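Local coordinates for N-acetylmuramoyl-L-alanine amidase AmiD (Escherichia coli, PDB 3D2Y), which hydrolyses the bond between N-acetylmuramoyl groups and L-amino acid residues in certain cell-wall glycopeptides, using one zinc ion per subunit, at residues 201-206 against 249-254; 150-155 against 230-235; 135-138 against 142-145; 129-134 against 168-173; 43-48 against 71-76. All blocks are in the same frame, centred on the assembly; numbering follows the deposited sequence.

Contact 1 of 5, residues 201-206 against 249-254; sequences ASLLEL and AIAEAL
The carboxylate of E252 is the one flat group among the side chains that meet here, and it is not what touches L206: its carbon CD stays 4.4 Å from L206 CD1, which is placed obliquely and lies over neither its face nor its edge. The methylene before it does the work, with E252 CG 3.7 Å from L206 CD1. This is helix-to-helix packing in the helical C-terminal part of AmiD, where helices 200-210, 220-234 and 245-258 lie together, consistent with the three-helix peptidoglycan-binding modules found attached to cell-wall hydrolases. The short axes of 201-206 and 249-254 run in roughly the same direction, 30° apart, and approach to 9.9 Å. Such a separation is bridged by L206 on one helix and by A251 and the stem of E252 on the other. L206 directs its CB toward 249-254, where it stands 4.1 Å from A251 CB. With CG swung anti to its carbonyl carbon (chi1 -64°), L206 sends CD1 past the alanine to the aliphatic stem of E252, whose chain is extended beyond CG and carries the charge off the apolar patch. E252 also touches Y188 of helix 182-189. L206 further meets Q248 and L255 of helix 245-258, while A251 N borders the ring of F230 from helix 220-234. No hydrogen bond crosses between the segments. One turn earlier L203 adds a looser touch, its CD1 4.3 Å from the methyl CB of A251.

Contact 2 of 5, residues 150-155 against 230-235; sequences AHADIA and FQMHFR
The short helical turn that follows strand 148-150 carries the zinc ligand H151, and two residues on, D153 joins this turn to the end of helix 220-234 by a histidine-carboxylate hydrogen bond. H233 ND1 donates to D153 OD2 over 2.6 Å, at an N-H...O angle of 151°. The acceptor lies in the imidazole plane and uses its syn lone pair; carboxylate and ring are only 18° from coplanar. The same oxygen accepts a second hydrogen bond from A150 N, 2.8 Å from D153 OD2, but this donor comes from above the carboxylate plane. Two bonds therefore grip OD2, while OD1 is bonded to Y212 OH. H233 reaches across because its CG is anti to the backbone N (chi1 -171°). Its ring is stacked between F234 on one face and W168 on the other, so stacking and hydrogen bond together limit how it can turn. A leucine in place of D153 would probably leave two buried donors, A150 N and H233 ND1, without their shared acceptor. Beside this polar link A152 CB meets M232 CE at 4.1 Å, a small apolar patch close to K159, the transition-state stabiliser. The contact thus lies between strand 148-150 at the sheet edge and helix 220-234, with W168 of helix 168-173 against the imidazole and helix 245-258 packed on F230.

Contact 3 of 5, residues 135-138 against 142-145; sequences KDII and HIKP
I143 folds back on the helix it has just left, and its packing against I138 is the tight part of this contact. I143 N donates to I138 O over 3.0 Å, at an N-H...O angle of 148°, lying in the carbonyl plane on a lone pair. H142 N is as near to that oxygen but badly angled, so the bond belongs to I143. Beside this bond the side chains of I138 and I143 cross at about a right angle, with I138 CG1 4.1 Å from I143 CB. I138 CG2, anti to the backbone N while CG1 is anti to the carbonyl carbon (chi1 -70°), comes to 3.5 Å from I143 O. On the buried side, I143 and I137 lie side by side, I143 CD1 meeting I137 CG2 at 4.1 Å; I137 in turn rests on I101 and I103 of strand 100-105. The other side is loose. H142 directs its CB away and its imidazole stands in solvent, and K144 likewise turns outward, its NZ in a salt bridge with D261. What lets the chain reverse so sharply is H142 itself, which takes a positive phi (51°) directly after the last turn of helix 124-141. A positive-phi residue at that place, a hydrogen bond from the next N-H back to a carbonyl five residues earlier, and an apolar contact between those same two residues are the hallmarks of a Schellman motif, here ending the helix before strand 148-150.

Contact 4 of 5, residues 129-134 against 168-173; sequences ALIPLA and WQQLAQ
L171 spans most of the gap between helix 124-141 and helix 168-173. Its CB and CG only carry the chain across, each more than 4.5 Å from any side-chain atom of I131. The fork is where contact begins: L171 CD2 presses on I131 CG1 at 3.6 Å and grazes I131 CD1 at 4.1 Å. The other branch heads to L130, with L171 CD1 stopping 4.3 Å from L130 CD2. The leucine starts with CG anti to its carbonyl carbon (chi1 -78°), which tips the fork over to the neighbouring helix although CB does not point there. L130 and I131 both direct CB toward it, and L130 goes on to touch L105 and F166. Q170 brings only OE1 of its amide near, 4.3 Å from I131 CD1, and its chain also leans on I127 and Q128. The short axes cross at -49° and come no closer than 11.1 Å, a spacing that leucine and isoleucine branches fill. Helix 124-141 is kinked at P132, whose nitrogen has no hydrogen to give to the preceding turn. A directional link lies just beyond, from K135 NZ to Q174 O. Between the segments themselves no hydrogen bond sets the angle, so their fit depends on the shapes of three branched aliphatic side chains buried beside the sheet, L130 resting on I103 of strand 100-105, with the glutamine amide at the partly exposed margin.

Contact 5 of 5, residues 43-48 against 71-76; sequences SSLATL and RIWQLV
L75 is the bump of this contact, and L45 and L48, one turn apart on helix 41-48, make the hollow it enters. Its two methyl groups press on the two walls: CD2 meets L45 CD1 at 3.5 Å, closer than usual for two carbons, and CD1 rests against L48 CB at 3.7 Å with L48 O just beyond, 4.0 Å from L75 CD1. The fork reaches in because CG is anti to the carbonyl carbon (chi1 -56°). L45 answers from the helix with its CG anti to the backbone N (chi1 180°), extending CD1 outward and across L75 at a slant. The same L45 CD1 reaches the indole of W73 at its CD1 atom, 4.5 Å away and obliquely placed, so the L45 methyl occupies the notch between W73 and L75, the two side chains of alternate residues that turn toward the helix. W73 closes that notch and meets F41 edge-to-face. No hydrogen bond crosses; the interlock is purely aliphatic and aromatic. L48 also packs against a modified side chain of the bound peptide and comes to about 4 Å from the side chain of the catalytic E104, so the neighbouring helix face, with S44, T47 and L48, borders the substrate site. The helix lies over the outer end of the sheet, with L45 and L48 both resting on L58 of strand 57-59 and the outermost strand 73-74 running beside it.

Overall arrangement
The five contacts run from the edge strand of the amidase sheet, past the zinc site, to the C-terminal helices. Along the chain contact 5 closes first; contact 4 then opens and encloses contact 3, both on helix 124-141 with centres 11 Å apart. Contact 2 overlaps contact 4 in sequence order and touches it where H233 meets W168. Contact 1 crosses contact 2 in turn, their centres 14 Å apart, yet touching through I250, A251 and L254 against F230, F234 and R235. Contact 5 touches contact 4 through I72, but its centre is 36 Å from that of contact 1. Contact 2 therefore joins the zinc-bearing sheet end to the C-terminal helices, while contacts 3 to 5 pack helices around the sheet.

Contact 1 of 5, residues 201-206 against 249-254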
# COMPACT_ATOMS: atom_id res chain seq x y z
N ALA A 201 5.64 20.65 -11.20
CA ALA A 201 6.56 20.70 -10.07
C ALA A 201 5.84 20.84 -8.70
O ALA A 201 6.21 20.20 -7.72
CB ALA A 201 7.57 21.79 -10.26
N SER A 202 4.82 21.68 -8.67
CA SER A 202 4.07 21.98 -7.46
C SER A 202 3.34 20.72 -7.01
O SER A 202 3.33 20.41 -5.84
CB SER A 202 3.03 23.09 -7.74
OG SER A 202 3.67 24.33 -7.96
N LEU A 203 2.72 20.02 -7.94
CA LEU A 203 2.08 18.74 -7.60
C LEU A 203 3.09 17.72 -7.05
O LEU A 203 2.82 17.04 -6.04
CB LEU A 203 1.25 18.20 -8.78
CG LEU A 203 0.55 16.85 -8.53
CD1 LEU A 203 -0.45 16.84 -7.32
CD2 LEU A 203 -0.12 16.28 -9.79
N LEU A 204 4.24 17.59 -7.70
CA LEU A 204 5.26 16.63 -7.23
C LEU A 204 5.79 16.91 -5.81
O LEU A 204 6.09 15.98 -5.05
CB LEU A 204 6.39 16.52 -8.21
CG LEU A 204 6.00 15.92 -9.56
CD1 LEU A 204 7.06 16.34 -10.53
CD2 LEU A 204 5.91 14.44 -9.48
N GLU A 205 5.92 18.18 -5.46
CA GLU A 205 6.27 18.51 -4.10
C GLU A 205 5.28 17.90 -3.11
O GLU A 205 5.69 17.26 -2.15
CB GLU A 205 6.41 20.03 -3.89
CG GLU A 205 6.62 20.38 -2.42
CD GLU A 205 6.61 21.87 -2.13
OE1 GLU A 205 6.91 22.68 -3.05
OE2 GLU A 205 6.29 22.24 -0.99
N LEU A 206 3.99 18.12 -3.36
CA LEU A 206 2.93 17.60 -2.50
C LEU A 206 3.00 16.05 -2.41
O LEU A 206 2.88 15.47 -1.34
CB LEU A 206 1.54 18.00 -3.04
CG LEU A 206 1.24 19.52 -3.05
CD1 LEU A 206 -0.14 19.73 -3.63
CD2 LEU A 206 1.31 20.20 -1.66
N ALA A 249 -5.89 18.80 -5.58
CA ALA A 249 -6.82 19.01 -4.46
C ALA A 249 -6.88 17.79 -3.54
O ALA A 249 -6.96 17.92 -2.32
CB ALA A 249 -8.20 19.35 -4.96
N ILE A 250 -6.81 16.61 -4.15
CA ILE A 250 -6.81 15.35 -3.40
C ILE A 250 -5.56 15.25 -2.54
O ILE A 250 -5.66 14.95 -1.33
CB ILE A 250 -6.97 14.16 -4.38
CG1 ILE A 250 -8.43 14.15 -4.92
CG2 ILE A 250 -6.61 12.82 -3.70
CD1 ILE A 250 -8.65 13.18 -6.09
N ALA A 251 -4.41 15.55 -3.16
CA ALA A 251 -3.12 15.57 -2.47
C ALA A 251 -3.16 16.56 -1.32
O ALA A 251 -2.70 16.24 -0.23
CB ALA A 251 -1.99 15.95 -3.46
N GLU A 252 -3.70 17.75 -1.57
CA GLU A 252 -3.84 18.80 -0.55
C GLU A 252 -4.72 18.39 0.61
O GLU A 252 -4.37 18.67 1.78
CB GLU A 252 -4.32 20.12 -1.18
CG GLU A 252 -3.23 20.83 -2.02
CD GLU A 252 -3.70 22.11 -2.72
OE1 GLU A 252 -4.74 22.07 -3.42
OE2 GLU A 252 -3.03 23.16 -2.54
N ALA A 253 -5.85 17.75 0.29
CA ALA A 253 -6.77 17.22 1.31
C ALA A 253 -6.19 16.02 2.09
O ALA A 253 -6.36 15.95 3.33
CB ALA A 253 -8.10 16.87 0.71
N LEU A 254 -5.54 15.08 1.41
CA LEU A 254 -4.72 14.07 2.11
C LEU A 254 -3.66 14.60 3.09
O LEU A 254 -3.58 14.15 4.24
CB LEU A 254 -4.05 13.12 1.11
CG LEU A 254 -5.02 12.17 0.42
CD1 LEU A 254 -4.33 11.62 -0.81
CD2 LEU A 254 -5.53 11.05 1.36

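Contact 2 of 5, residues 150-155 against 230-235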
# COMPACT_ATOMS: atom_id res chain seq x y z
N ALA A 150 -0.30 0.91 -1.80
CA ALA A 150 -0.06 0.10 -2.97
C ALA A 150 1.44 -0.10 -3.12
O ALA A 150 2.23 0.76 -2.78
CB ALA A 150 -0.57 0.85 -4.23
N HIS A 151 1.81 -1.23 -3.69
CA HIS A 151 3.21 -1.39 -4.09
C HIS A 151 3.64 -0.24 -5.04
O HIS A 151 4.79 0.24 -5.00
CB HIS A 151 3.31 -2.68 -4.83
CG HIS A 151 4.71 -3.21 -4.99
ND1 HIS A 151 5.00 -4.29 -5.81
CD2 HIS A 151 5.88 -2.85 -4.43
CE1 HIS A 151 6.28 -4.58 -5.72
NE2 HIS A 151 6.84 -3.70 -4.91
N ALA A 152 2.72 0.17 -5.92
CA ALA A 152 3.05 1.26 -6.88
C ALA A 152 3.37 2.52 -6.11
O ALA A 152 4.15 3.36 -6.58
CB ALA A 152 1.87 1.51 -7.87
N ASP A 153 2.75 2.68 -4.94
CA ASP A 153 2.98 3.88 -4.14
C ASP A 153 4.44 3.93 -3.68
O ASP A 153 5.02 5.02 -3.54
CB ASP A 153 2.07 3.94 -2.91
CG ASP A 153 0.58 4.10 -3.27
OD1 ASP A 153 0.25 4.67 -4.33
OD2 ASP A 153 -0.27 3.67 -2.46
N ILE A 154 5.03 2.76 -3.41
CA ILE A 154 6.35 2.73 -2.75
C ILE A 154 7.47 2.48 -3.75
O ILE A 154 8.65 2.68 -3.43
CB ILE A 154 6.43 1.73 -1.58
CG1 ILE A 154 6.39 0.27 -2.06
CG2 ILE A 154 5.38 2.06 -0.55
CD1 ILE A 154 6.32 -0.72 -0.88
N ALA A 155 7.09 2.03 -4.95
CA ALA A 155 8.02 1.87 -6.09
C ALA A 155 7.39 2.31 -7.42
O ALA A 155 7.18 1.45 -8.32
CB ALA A 155 8.42 0.38 -6.23
N PHE A 230 -0.14 7.76 -7.94
CA PHE A 230 -0.99 8.47 -6.99
C PHE A 230 -2.47 8.40 -7.45
O PHE A 230 -3.41 8.15 -6.65
CB PHE A 230 -0.51 9.92 -6.85
CG PHE A 230 -1.38 10.77 -5.98
CD1 PHE A 230 -1.41 10.58 -4.61
CD2 PHE A 230 -2.16 11.81 -6.55
CE1 PHE A 230 -2.22 11.37 -3.79
CE2 PHE A 230 -2.99 12.61 -5.75
CZ PHE A 230 -3.02 12.38 -4.36
N GLN A 231 -2.65 8.61 -8.76
CA GLN A 231 -3.99 8.62 -9.37
C GLN A 231 -4.61 7.23 -9.35
O GLN A 231 -5.82 7.09 -9.09
CB GLN A 231 -3.96 9.18 -10.79
CG GLN A 231 -3.60 10.69 -10.83
CD GLN A 231 -3.27 11.20 -12.22
OE1 GLN A 231 -2.72 10.47 -13.05
NE2 GLN A 231 -3.54 12.48 -12.47
N MET A 232 -3.81 6.21 -9.66
CA MET A 232 -4.29 4.82 -9.58
C MET A 232 -4.87 4.49 -8.21
O MET A 232 -5.85 3.75 -8.13
CB MET A 232 -3.22 3.79 -9.96
CG MET A 232 -2.88 3.76 -11.43
SD MET A 232 -1.84 2.35 -11.84
CE MET A 232 -0.26 2.81 -11.17
N HIS A 233 -4.31 5.09 -7.15
CA HIS A 233 -4.78 4.89 -5.78
C HIS A 233 -5.96 5.84 -5.44
O HIS A 233 -6.99 5.41 -4.89
CB HIS A 233 -3.57 5.07 -4.83
CG HIS A 233 -3.82 4.69 -3.39
ND1 HIS A 233 -2.80 4.25 -2.56
CD2 HIS A 233 -4.94 4.74 -2.63
CE1 HIS A 233 -3.30 4.03 -1.35
NE2 HIS A 233 -4.59 4.34 -1.37
N PHE A 234 -5.83 7.13 -5.78
CA PHE A 234 -6.67 8.17 -5.21
C PHE A 234 -7.54 8.91 -6.21
O PHE A 234 -8.43 9.66 -5.80
CB PHE A 234 -5.84 9.18 -4.40
CG PHE A 234 -5.18 8.61 -3.18
CD1 PHE A 234 -5.94 8.40 -2.02
CD2 PHE A 234 -3.81 8.33 -3.17
CE1 PHE A 234 -5.36 7.90 -0.88
CE2 PHE A 234 -3.22 7.79 -2.00
CZ PHE A 234 -4.01 7.61 -0.85
N ARG A 235 -7.33 8.67 -7.52
CA ARG A 235 -8.16 9.32 -8.56
C ARG A 235 -8.19 8.41 -9.80
O ARG A 235 -7.67 8.76 -10.86
CB ARG A 235 -7.65 10.73 -8.91
CG ARG A 235 -8.74 11.71 -9.41
CD ARG A 235 -9.16 11.49 -10.88
NE ARG A 235 -8.01 11.64 -11.77
CZ ARG A 235 -7.62 12.79 -12.33
NH1 ARG A 235 -6.55 12.80 -13.11
NH2 ARG A 235 -8.30 13.90 -12.12

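Contact 3 of 5, residues 135-138 against 142-145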
# COMPACT_ATOMS: atom_id res chain seq x y z
N LYS A 135 -7.87 -5.42 8.92
CA LYS A 135 -8.28 -4.81 10.19
C LYS A 135 -7.45 -5.37 11.36
O LYS A 135 -7.01 -4.63 12.23
CB LYS A 135 -9.79 -5.00 10.44
CG LYS A 135 -10.63 -4.13 9.50
CD LYS A 135 -12.12 -4.31 9.69
CE LYS A 135 -12.69 -3.16 10.49
NZ LYS A 135 -14.13 -2.86 10.08
N ASP A 136 -7.23 -6.69 11.36
CA ASP A 136 -6.52 -7.31 12.45
C ASP A 136 -5.08 -6.82 12.44
O ASP A 136 -4.53 -6.44 13.49
CB ASP A 136 -6.54 -8.83 12.36
CG ASP A 136 -7.86 -9.44 12.83
OD1 ASP A 136 -8.76 -8.75 13.39
OD2 ASP A 136 -7.98 -10.66 12.63
N ILE A 137 -4.50 -6.77 11.26
CA ILE A 137 -3.11 -6.32 11.11
C ILE A 137 -2.91 -4.89 11.56
O ILE A 137 -2.00 -4.59 12.38
CB ILE A 137 -2.57 -6.55 9.66
CG1 ILE A 137 -2.57 -8.03 9.35
CG2 ILE A 137 -1.11 -6.06 9.58
CD1 ILE A 137 -2.42 -8.31 7.85
N ILE A 138 -3.79 -4.01 11.06
CA ILE A 138 -3.82 -2.60 11.43
C ILE A 138 -4.02 -2.39 12.95
O ILE A 138 -3.31 -1.58 13.55
CB ILE A 138 -4.90 -1.85 10.60
CG1 ILE A 138 -4.45 -1.75 9.13
CG2 ILE A 138 -5.24 -0.50 11.25
CD1 ILE A 138 -5.57 -1.60 8.13
N HIS A 142 -1.02 -0.90 15.29
CA HIS A 142 -1.52 0.48 15.22
C HIS A 142 -1.10 1.21 13.94
O HIS A 142 -0.57 2.33 13.97
CB HIS A 142 -1.09 1.27 16.44
CG HIS A 142 -1.92 1.00 17.65
ND1 HIS A 142 -1.81 -0.16 18.39
CD2 HIS A 142 -2.89 1.73 18.25
CE1 HIS A 142 -2.66 -0.12 19.39
NE2 HIS A 142 -3.33 1.02 19.34
N ILE A 143 -1.27 0.53 12.81
CA ILE A 143 -0.85 1.06 11.53
C ILE A 143 -1.74 2.25 11.19
O ILE A 143 -2.95 2.16 11.34
CB ILE A 143 -0.94 -0.04 10.45
CG1 ILE A 143 0.12 -1.10 10.75
CG2 ILE A 143 -0.79 0.58 9.04
CD1 ILE A 143 0.23 -2.21 9.68
N LYS A 144 -1.13 3.39 10.82
CA LYS A 144 -1.88 4.63 10.55
C LYS A 144 -2.47 4.50 9.16
O LYS A 144 -1.88 3.79 8.35
CB LYS A 144 -0.95 5.84 10.56
CG LYS A 144 -0.49 6.19 11.96
CD LYS A 144 0.32 7.46 12.00
CE LYS A 144 1.77 7.20 11.58
NZ LYS A 144 2.72 8.13 12.31
N PRO A 145 -3.66 5.13 8.91
CA PRO A 145 -4.33 4.92 7.63
C PRO A 145 -3.42 5.19 6.39
O PRO A 145 -3.47 4.44 5.42
CB PRO A 145 -5.52 5.89 7.69
CG PRO A 145 -5.80 6.07 9.16
CD PRO A 145 -4.42 6.04 9.79

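Contact 4 of 5, residues 129-134 against 168-173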
# COMPACT_ATOMS: atom_id res chain seq x y z
N ALA A 129 -12.73 -11.15 2.13
CA ALA A 129 -11.73 -11.91 2.90
C ALA A 129 -10.63 -11.01 3.41
O ALA A 129 -10.16 -11.12 4.58
CB ALA A 129 -11.16 -13.03 2.02
N LEU A 130 -10.19 -10.10 2.53
CA LEU A 130 -9.13 -9.10 2.87
C LEU A 130 -9.46 -8.20 4.03
O LEU A 130 -8.59 -7.92 4.85
CB LEU A 130 -8.83 -8.27 1.63
CG LEU A 130 -7.78 -7.16 1.74
CD1 LEU A 130 -6.42 -7.70 2.28
CD2 LEU A 130 -7.66 -6.43 0.40
N ILE A 131 -10.70 -7.70 4.09
CA ILE A 131 -11.10 -6.69 5.11
C ILE A 131 -10.76 -7.10 6.57
O ILE A 131 -10.05 -6.38 7.22
CB ILE A 131 -12.60 -6.21 4.87
CG1 ILE A 131 -12.66 -5.39 3.57
CG2 ILE A 131 -13.16 -5.43 6.12
CD1 ILE A 131 -14.13 -5.11 2.99
N PRO A 132 -11.25 -8.26 7.07
CA PRO A 132 -10.93 -8.66 8.46
C PRO A 132 -9.44 -8.94 8.73
O PRO A 132 -8.96 -8.72 9.85
CB PRO A 132 -11.79 -9.89 8.69
CG PRO A 132 -12.03 -10.43 7.31
CD PRO A 132 -12.16 -9.24 6.44
N LEU A 133 -8.70 -9.39 7.73
CA LEU A 133 -7.27 -9.63 7.88
C LEU A 133 -6.54 -8.29 7.97
O LEU A 133 -5.73 -8.07 8.88
CB LEU A 133 -6.75 -10.47 6.70
CG LEU A 133 -5.21 -10.57 6.59
CD1 LEU A 133 -4.60 -11.29 7.83
CD2 LEU A 133 -4.80 -11.19 5.25
N ALA A 134 -6.84 -7.37 7.06
CA ALA A 134 -6.26 -5.99 7.15
C ALA A 134 -6.61 -5.31 8.48
O ALA A 134 -5.74 -4.73 9.11
CB ALA A 134 -6.72 -5.14 5.96
N TRP A 168 -9.93 1.05 -3.17
CA TRP A 168 -9.39 1.79 -2.01
C TRP A 168 -10.46 2.52 -1.19
O TRP A 168 -10.44 2.46 0.06
CB TRP A 168 -8.31 2.77 -2.44
CG TRP A 168 -7.02 2.12 -2.86
CD1 TRP A 168 -6.56 1.96 -4.13
CD2 TRP A 168 -6.07 1.45 -2.00
NE1 TRP A 168 -5.34 1.29 -4.13
CE2 TRP A 168 -5.00 0.98 -2.84
CE3 TRP A 168 -5.98 1.24 -0.62
CZ2 TRP A 168 -3.88 0.30 -2.34
CZ3 TRP A 168 -4.85 0.57 -0.10
CH2 TRP A 168 -3.81 0.10 -0.98
N GLN A 169 -11.38 3.21 -1.88
CA GLN A 169 -12.47 3.93 -1.21
C GLN A 169 -13.39 2.99 -0.41
O GLN A 169 -13.73 3.30 0.73
CB GLN A 169 -13.29 4.78 -2.19
CG GLN A 169 -13.93 5.98 -1.49
CD GLN A 169 -14.89 6.76 -2.35
OE1 GLN A 169 -14.85 6.72 -3.59
NE2 GLN A 169 -15.76 7.52 -1.70
N GLN A 170 -13.77 1.86 -0.99
CA GLN A 170 -14.51 0.84 -0.27
C GLN A 170 -13.80 0.39 1.02
O GLN A 170 -14.44 0.18 2.06
CB GLN A 170 -14.72 -0.39 -1.15
CG GLN A 170 -15.64 -1.36 -0.51
CD GLN A 170 -15.71 -2.69 -1.20
OE1 GLN A 170 -16.06 -3.68 -0.57
NE2 GLN A 170 -15.37 -2.74 -2.48
N LEU A 171 -12.49 0.22 0.94
CA LEU A 171 -11.72 -0.22 2.10
C LEU A 171 -11.68 0.89 3.12
O LEU A 171 -11.71 0.61 4.33
CB LEU A 171 -10.28 -0.59 1.74
CG LEU A 171 -10.01 -1.94 1.08
CD1 LEU A 171 -8.60 -2.38 1.41
CD2 LEU A 171 -11.00 -2.90 1.60
N ALA A 172 -11.58 2.14 2.66
CA ALA A 172 -11.46 3.28 3.54
C ALA A 172 -12.72 3.45 4.37
O ALA A 172 -12.67 3.85 5.53
CB ALA A 172 -11.14 4.56 2.75
N GLN A 173 -13.86 3.13 3.76
CA GLN A 173 -15.15 3.16 4.45
C GLN A 173 -15.28 2.08 5.54
O GLN A 173 -16.11 2.22 6.45
CB GLN A 173 -16.29 3.08 3.44
CG GLN A 173 -16.37 4.35 2.59
CD GLN A 173 -17.24 4.20 1.36
OE1 GLN A 173 -17.72 3.10 1.05
NE2 GLN A 173 -17.47 5.30 0.65

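Contact 5 of 5, residues 43-48 against 71-76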
# COMPACT_ATOMS: atom_id res chain seq x y z
N SER A 43 0.52 -21.25 -9.24
CA SER A 43 1.73 -20.62 -9.75
C SER A 43 2.26 -19.52 -8.80
O SER A 43 3.46 -19.42 -8.57
CB SER A 43 1.50 -20.07 -11.16
OG SER A 43 0.98 -21.09 -12.00
N SER A 44 1.37 -18.72 -8.24
CA SER A 44 1.79 -17.62 -7.32
C SER A 44 2.36 -18.27 -6.05
O SER A 44 3.38 -17.82 -5.49
CB SER A 44 0.63 -16.68 -6.97
OG SER A 44 0.10 -16.08 -8.14
N LEU A 45 1.69 -19.32 -5.57
CA LEU A 45 2.16 -19.98 -4.35
C LEU A 45 3.58 -20.54 -4.56
O LEU A 45 4.46 -20.37 -3.72
CB LEU A 45 1.15 -21.06 -3.92
CG LEU A 45 1.51 -21.83 -2.66
CD1 LEU A 45 1.60 -20.93 -1.43
CD2 LEU A 45 0.39 -22.83 -2.45
N ALA A 46 3.81 -21.17 -5.71
CA ALA A 46 5.13 -21.67 -6.09
C ALA A 46 6.18 -20.54 -6.03
O ALA A 46 7.23 -20.65 -5.38
CB ALA A 46 5.07 -22.31 -7.50
N THR A 47 5.85 -19.42 -6.67
CA THR A 47 6.78 -18.31 -6.83
C THR A 47 7.07 -17.65 -5.48
O THR A 47 8.22 -17.40 -5.16
CB THR A 47 6.24 -17.25 -7.83
OG1 THR A 47 6.07 -17.82 -9.14
CG2 THR A 47 7.17 -16.05 -7.90
N LEU A 48 6.03 -17.42 -4.69
CA LEU A 48 6.19 -16.77 -3.39
C LEU A 48 6.80 -17.62 -2.28
O LEU A 48 6.98 -17.13 -1.15
CB LEU A 48 4.84 -16.22 -2.95
CG LEU A 48 4.25 -15.13 -3.85
CD1 LEU A 48 2.74 -14.94 -3.60
CD2 LEU A 48 5.04 -13.81 -3.73
N ARG A 71 -10.48 -18.96 3.61
CA ARG A 71 -9.13 -19.39 3.97
C ARG A 71 -8.12 -18.57 3.18
O ARG A 71 -8.21 -18.43 1.97
CB ARG A 71 -8.94 -20.91 3.75
CG ARG A 71 -7.51 -21.44 3.92
CD ARG A 71 -7.42 -22.94 3.78
NE ARG A 71 -8.01 -23.65 4.92
CZ ARG A 71 -8.03 -24.98 5.08
NH1 ARG A 71 -7.52 -25.79 4.15
NH2 ARG A 71 -8.59 -25.51 6.15
N ILE A 72 -7.16 -18.02 3.91
CA ILE A 72 -6.06 -17.23 3.35
C ILE A 72 -4.74 -17.92 3.72
O ILE A 72 -4.62 -18.49 4.80
CB ILE A 72 -6.09 -15.79 3.97
CG1 ILE A 72 -7.38 -15.04 3.58
CG2 ILE A 72 -4.86 -14.96 3.58
CD1 ILE A 72 -7.61 -13.75 4.41
N TRP A 73 -3.74 -17.86 2.83
CA TRP A 73 -2.47 -18.56 3.04
C TRP A 73 -1.47 -17.60 3.68
O TRP A 73 -1.36 -16.47 3.23
CB TRP A 73 -1.93 -19.12 1.71
CG TRP A 73 -2.42 -20.54 1.44
CD1 TRP A 73 -1.69 -21.67 1.54
CD2 TRP A 73 -3.74 -20.94 1.07
NE1 TRP A 73 -2.45 -22.76 1.22
CE2 TRP A 73 -3.72 -22.34 0.92
CE3 TRP A 73 -4.93 -20.24 0.80
CZ2 TRP A 73 -4.86 -23.08 0.57
CZ3 TRP A 73 -6.08 -20.98 0.45
CH2 TRP A 73 -6.02 -22.40 0.33
N GLN A 74 -0.85 -18.03 4.78
CA GLN A 74 0.24 -17.24 5.40
C GLN A 74 1.54 -17.96 5.14
O GLN A 74 1.69 -19.15 5.44
CB GLN A 74 -0.01 -16.90 6.89
CG GLN A 74 1.21 -16.15 7.55
CD GLN A 74 1.04 -15.74 8.99
OE1 GLN A 74 1.79 -14.88 9.49
NE2 GLN A 74 0.08 -16.34 9.67
N LEU A 75 2.48 -17.24 4.54
CA LEU A 75 3.70 -17.83 4.04
C LEU A 75 4.91 -17.48 4.88
O LEU A 75 5.92 -18.16 4.82
CB LEU A 75 3.94 -17.37 2.59
CG LEU A 75 2.83 -17.63 1.57
CD1 LEU A 75 3.22 -17.06 0.24
CD2 LEU A 75 2.54 -19.16 1.41
N VAL A 76 4.81 -16.39 5.65
CA VAL A 76 5.95 -15.83 6.37
C VAL A 76 5.43 -15.27 7.68
O VAL A 76 4.44 -14.53 7.66
CB VAL A 76 6.71 -14.69 5.58
CG1 VAL A 76 7.83 -14.01 6.49
CG2 VAL A 76 7.29 -15.20 4.26